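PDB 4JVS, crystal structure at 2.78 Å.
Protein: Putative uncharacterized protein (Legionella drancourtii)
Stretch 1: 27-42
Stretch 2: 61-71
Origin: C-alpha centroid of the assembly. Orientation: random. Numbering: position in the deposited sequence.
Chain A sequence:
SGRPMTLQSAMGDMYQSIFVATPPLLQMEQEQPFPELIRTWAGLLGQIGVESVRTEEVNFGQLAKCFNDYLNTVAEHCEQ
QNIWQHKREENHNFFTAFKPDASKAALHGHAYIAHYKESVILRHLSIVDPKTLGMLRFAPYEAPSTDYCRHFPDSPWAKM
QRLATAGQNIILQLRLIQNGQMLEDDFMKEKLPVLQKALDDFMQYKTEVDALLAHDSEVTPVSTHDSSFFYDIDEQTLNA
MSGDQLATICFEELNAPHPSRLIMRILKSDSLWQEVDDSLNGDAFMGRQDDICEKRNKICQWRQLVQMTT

Stretch 1 27-42: QMEQEQPFPELIRTWA
Stretch 2 (61-71) GQLAKCFNDYL

Stretch 1 is a loop from Gln27 to Pro33, extended at Gln27-Glu29 and again at Gln32-Pro33 but turning through Gln30 (phi/psi -59/-46) and Glu31 (-153/21); Pro33 is the N-cap, and the chain is helical from Phe34 to Ala42. Stretch 2 is helical throughout, with phi/psi near -65/-42. The helix axes approach to 9.9 Å, their N-to-C directions 122° apart. Two pairs set the register: Phe34 CA lies 5.5 Å from Phe67 CA, and Met28 CA lies 7.8 Å from Leu63 CA. No hydrogen bond crosses the contact, so the 484 Å² buried (both sides summed) reflects mainly apolar packing.

Phe34 covers the most surface. Its CA-to-CB bond points toward stretch 2, and chi1 -166° (t) with chi2 85° seats the ring as a knob among Leu63, Cys66, Phe67 and Tyr70. One face receives Phe67 CB, 3.9 Å from the Phe34 ring centroid and 28° off the normal. The edge of Phe67 (chi1 t) also turns toward the Phe34 face, with centroids 5.3 Å apart and planes at 66°. Cys66, also t, is compact enough to bring SG within 3.5 Å of Phe34 N and 4.0 Å of Leu37 CD2.

Leu63 is next. Its CB points sideways, but chi1 -140° and chi2 -160° bring its end nearer: Leu63 CD2 lies 3.4 Å from Phe34 CE1, near the ring plane, and 4.2 Å from Leu37 CD2, while Leu63 CD1 meets the Trp41 edge at CZ3, 4.2 Å away. Trp41 (chi1 -67°, chi2 -10°) donates from NE1 to Gln27 O at 3.0 Å, tying the loop's start to the helix.

At one end, flexible Met28 (m, t, p) lays CE 3.9 Å from Leu63 N and SD 4.2 Å from Leu63 CG. Toward the other, Tyr70 (t, chi2 64°) offers a ring face to Pro35, whose CG sits 3.8 Å from the Tyr70 ring centroid, 20° off the normal, a CH-pi contact suited to the rigid proline ring.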

# COMPACT_ATOMS: atom_id res chain seq x y z
N GLN A 27 -18.31 17.70 -8.53
CA GLN A 27 -19.36 17.47 -7.54
C GLN A 27 -19.70 15.99 -7.40
O GLN A 27 -19.61 15.23 -8.37
CB GLN A 27 -20.62 18.26 -7.89
CG GLN A 27 -20.67 19.65 -7.26
CD GLN A 27 -22.01 20.32 -7.45
OE1 GLN A 27 -22.47 20.50 -8.58
NE2 GLN A 27 -22.65 20.68 -6.34
N MET A 28 -20.11 15.58 -6.21
CA MET A 28 -20.41 14.19 -5.98
C MET A 28 -21.88 13.92 -5.90
O MET A 28 -22.60 14.56 -5.19
CB MET A 28 -19.73 13.70 -4.75
CG MET A 28 -18.24 13.76 -4.84
SD MET A 28 -17.52 12.70 -3.64
CE MET A 28 -18.47 11.22 -3.82
N GLU A 29 -22.28 12.95 -6.69
CA GLU A 29 -23.64 12.77 -7.13
C GLU A 29 -24.59 12.16 -6.13
O GLU A 29 -24.21 11.63 -5.11
CB GLU A 29 -23.68 12.02 -8.44
CG GLU A 29 -22.33 11.79 -9.09
CD GLU A 29 -22.35 12.07 -10.56
OE1 GLU A 29 -22.74 11.20 -11.34
OE2 GLU A 29 -21.97 13.18 -10.94
N GLN A 30 -25.87 12.25 -6.47
CA GLN A 30 -26.90 12.00 -5.51
C GLN A 30 -26.79 10.61 -4.95
O GLN A 30 -26.91 10.42 -3.76
CB GLN A 30 -28.26 12.18 -6.19
CG GLN A 30 -28.73 10.99 -7.02
CD GLN A 30 -30.24 10.79 -6.96
OE1 GLN A 30 -30.74 9.98 -6.19
NE2 GLN A 30 -30.96 11.53 -7.77
N GLU A 31 -26.60 9.62 -5.79
CA GLU A 31 -26.17 8.35 -5.29
C GLU A 31 -25.42 7.65 -6.37
O GLU A 31 -25.32 6.45 -6.36
CB GLU A 31 -27.34 7.53 -4.72
CG GLU A 31 -27.08 6.04 -4.54
CD GLU A 31 -26.48 5.67 -3.19
OE1 GLU A 31 -25.84 6.53 -2.57
OE2 GLU A 31 -26.64 4.52 -2.76
N GLN A 32 -24.93 8.40 -7.33
CA GLN A 32 -24.30 7.79 -8.49
C GLN A 32 -23.01 7.08 -8.17
O GLN A 32 -22.24 7.50 -7.34
CB GLN A 32 -24.08 8.83 -9.58
CG GLN A 32 -25.25 9.80 -9.73
CD GLN A 32 -26.18 9.50 -10.88
OE1 GLN A 32 -26.35 8.37 -11.30
NE2 GLN A 32 -26.82 10.54 -11.38
N PRO A 33 -22.79 5.99 -8.89
CA PRO A 33 -21.68 5.09 -8.72
C PRO A 33 -20.39 5.69 -9.19
O PRO A 33 -20.41 6.62 -9.92
CB PRO A 33 -22.04 3.96 -9.65
CG PRO A 33 -23.48 3.98 -9.71
CD PRO A 33 -23.83 5.41 -9.73
N PHE A 34 -19.28 5.14 -8.75
CA PHE A 34 -17.96 5.63 -9.14
C PHE A 34 -17.75 5.78 -10.67
O PHE A 34 -17.25 6.81 -11.10
CB PHE A 34 -16.87 4.75 -8.49
CG PHE A 34 -15.49 5.35 -8.54
CD1 PHE A 34 -15.07 6.25 -7.57
CD2 PHE A 34 -14.62 4.99 -9.55
CE1 PHE A 34 -13.80 6.79 -7.62
CE2 PHE A 34 -13.35 5.53 -9.60
CZ PHE A 34 -12.93 6.43 -8.63
N PRO A 35 -18.13 4.82 -11.46
CA PRO A 35 -17.92 4.94 -12.88
C PRO A 35 -18.66 6.09 -13.52
O PRO A 35 -18.12 6.75 -14.36
CB PRO A 35 -18.48 3.64 -13.40
CG PRO A 35 -18.27 2.72 -12.32
CD PRO A 35 -18.65 3.50 -11.14
N GLU A 36 -19.90 6.31 -13.14
CA GLU A 36 -20.64 7.45 -13.64
C GLU A 36 -20.07 8.75 -13.18
O GLU A 36 -20.11 9.73 -13.88
CB GLU A 36 -22.09 7.33 -13.27
CG GLU A 36 -22.80 6.37 -14.18
CD GLU A 36 -22.45 6.59 -15.61
OE1 GLU A 36 -22.09 5.62 -16.28
OE2 GLU A 36 -22.54 7.74 -16.07
N LEU A 37 -19.60 8.77 -11.97
CA LEU A 37 -18.99 9.94 -11.45
C LEU A 37 -17.77 10.29 -12.26
O LEU A 37 -17.60 11.40 -12.65
CB LEU A 37 -18.59 9.61 -10.04
CG LEU A 37 -18.03 10.65 -9.10
CD1 LEU A 37 -18.96 11.82 -9.07
CD2 LEU A 37 -17.94 10.04 -7.73
N ILE A 38 -16.93 9.34 -12.56
CA ILE A 38 -15.76 9.61 -13.34
C ILE A 38 -16.07 10.03 -14.75
O ILE A 38 -15.49 10.95 -15.26
CB ILE A 38 -14.91 8.36 -13.39
CG1 ILE A 38 -14.41 8.04 -11.99
CG2 ILE A 38 -13.76 8.54 -14.33
CD1 ILE A 38 -14.13 9.22 -11.14
N ARG A 39 -17.00 9.36 -15.38
CA ARG A 39 -17.49 9.71 -16.70
C ARG A 39 -17.89 11.18 -16.72
O ARG A 39 -17.47 11.94 -17.60
CB ARG A 39 -18.69 8.85 -17.08
CG ARG A 39 -19.09 8.90 -18.56
CD ARG A 39 -20.60 8.73 -18.73
NE ARG A 39 -21.31 10.01 -18.67
CZ ARG A 39 -22.23 10.36 -17.77
NH1 ARG A 39 -22.61 9.51 -16.81
NH2 ARG A 39 -22.78 11.56 -17.83
N THR A 40 -18.69 11.57 -15.73
CA THR A 40 -19.10 12.96 -15.54
C THR A 40 -17.91 13.91 -15.45
O THR A 40 -17.84 14.89 -16.19
CB THR A 40 -19.95 13.13 -14.27
OG1 THR A 40 -21.20 12.45 -14.43
CG2 THR A 40 -20.21 14.60 -14.02
N TRP A 41 -16.99 13.62 -14.55
CA TRP A 41 -15.84 14.51 -14.34
C TRP A 41 -14.93 14.62 -15.56
O TRP A 41 -14.50 15.71 -15.93
CB TRP A 41 -15.06 14.12 -13.09
CG TRP A 41 -15.84 14.33 -11.84
CD1 TRP A 41 -17.03 14.99 -11.71
CD2 TRP A 41 -15.49 13.86 -10.52
NE1 TRP A 41 -17.44 14.97 -10.40
CE2 TRP A 41 -16.52 14.28 -9.65
CE3 TRP A 41 -14.42 13.13 -10.01
CZ2 TRP A 41 -16.50 14.00 -8.29
CZ3 TRP A 41 -14.40 12.85 -8.65
CH2 TRP A 41 -15.44 13.28 -7.81
N ALA A 42 -14.65 13.48 -16.19
CA ALA A 42 -13.82 13.47 -17.39
C ALA A 42 -14.45 14.33 -18.49
O ALA A 42 -13.75 14.97 -19.26
CB ALA A 42 -13.60 12.05 -17.88
N GLY A 61 -13.36 11.17 1.84
CA GLY A 61 -13.97 10.04 2.53
C GLY A 61 -15.15 9.42 1.78
O GLY A 61 -15.26 8.20 1.67
N GLN A 62 -16.04 10.26 1.25
CA GLN A 62 -17.16 9.75 0.46
C GLN A 62 -16.69 9.22 -0.90
O GLN A 62 -17.26 8.28 -1.44
CB GLN A 62 -18.25 10.81 0.27
CG GLN A 62 -18.72 11.50 1.55
CD GLN A 62 -19.50 10.60 2.50
OE1 GLN A 62 -20.54 10.04 2.13
NE2 GLN A 62 -19.02 10.47 3.74
N LEU A 63 -15.65 9.83 -1.46
CA LEU A 63 -15.13 9.38 -2.74
C LEU A 63 -14.55 7.99 -2.55
O LEU A 63 -14.72 7.12 -3.41
CB LEU A 63 -14.05 10.33 -3.25
CG LEU A 63 -14.05 10.63 -4.76
CD1 LEU A 63 -12.69 11.15 -5.20
CD2 LEU A 63 -14.43 9.42 -5.55
N ALA A 64 -13.88 7.77 -1.42
CA ALA A 64 -13.32 6.47 -1.11
C ALA A 64 -14.39 5.39 -0.89
O ALA A 64 -14.27 4.29 -1.43
CB ALA A 64 -12.36 6.55 0.07
N LYS A 65 -15.43 5.68 -0.12
CA LYS A 65 -16.55 4.73 0.01
C LYS A 65 -17.11 4.39 -1.36
O LYS A 65 -17.37 3.23 -1.67
CB LYS A 65 -17.66 5.27 0.91
CG LYS A 65 -17.21 5.59 2.35
CD LYS A 65 -18.07 6.69 3.01
CE LYS A 65 -17.50 7.13 4.37
NZ LYS A 65 -17.55 6.06 5.43
N CYS A 66 -17.26 5.41 -2.19
CA CYS A 66 -17.83 5.28 -3.52
C CYS A 66 -16.99 4.35 -4.40
O CYS A 66 -17.52 3.48 -5.10
CB CYS A 66 -17.95 6.67 -4.14
SG CYS A 66 -18.82 6.76 -5.71
N PHE A 67 -15.68 4.54 -4.38
CA PHE A 67 -14.80 3.66 -5.12
C PHE A 67 -14.78 2.25 -4.52
O PHE A 67 -14.79 1.24 -5.25
CB PHE A 67 -13.37 4.22 -5.17
CG PHE A 67 -12.36 3.20 -5.55
CD1 PHE A 67 -12.23 2.79 -6.86
CD2 PHE A 67 -11.53 2.63 -4.59
CE1 PHE A 67 -11.31 1.84 -7.21
CE2 PHE A 67 -10.60 1.69 -4.93
CZ PHE A 67 -10.49 1.30 -6.25
N ASN A 68 -14.76 2.18 -3.20
CA ASN A 68 -14.76 0.90 -2.51
C ASN A 68 -16.01 0.08 -2.80
O ASN A 68 -15.93 -1.13 -2.93
CB ASN A 68 -14.57 1.10 -1.01
CG ASN A 68 -13.20 1.66 -0.66
OD1 ASN A 68 -12.21 1.40 -1.36
ND2 ASN A 68 -13.13 2.44 0.41
N ASP A 69 -17.16 0.74 -2.90
CA ASP A 69 -18.39 0.03 -3.25
C ASP A 69 -18.24 -0.61 -4.62
O ASP A 69 -18.62 -1.76 -4.83
CB ASP A 69 -19.60 0.99 -3.29
CG ASP A 69 -19.98 1.50 -1.92
OD1 ASP A 69 -19.44 0.98 -0.91
OD2 ASP A 69 -20.83 2.43 -1.87
N TYR A 70 -17.67 0.13 -5.56
CA TYR A 70 -17.48 -0.35 -6.92
C TYR A 70 -16.52 -1.50 -6.98
O TYR A 70 -16.79 -2.48 -7.62
CB TYR A 70 -17.03 0.77 -7.85
CG TYR A 70 -16.72 0.33 -9.24
CD1 TYR A 70 -17.68 -0.19 -10.03
CD2 TYR A 70 -15.47 0.43 -9.76
CE1 TYR A 70 -17.41 -0.59 -11.25
CE2 TYR A 70 -15.20 0.02 -10.99
CZ TYR A 70 -16.18 -0.49 -11.73
OH TYR A 70 -15.96 -0.93 -12.98
N LEU A 71 -15.39 -1.37 -6.32
CA LEU A 71 -14.43 -2.45 -6.16
C LEU A 71 -15.10 -3.69 -5.61
O LEU A 71 -14.87 -4.80 -6.09
CB LEU A 71 -13.33 -2.03 -5.19
CG LEU A 71 -11.90 -2.47 -5.51
CD1 LEU A 71 -11.13 -2.70 -4.22
CD2 LEU A 71 -11.86 -3.72 -6.38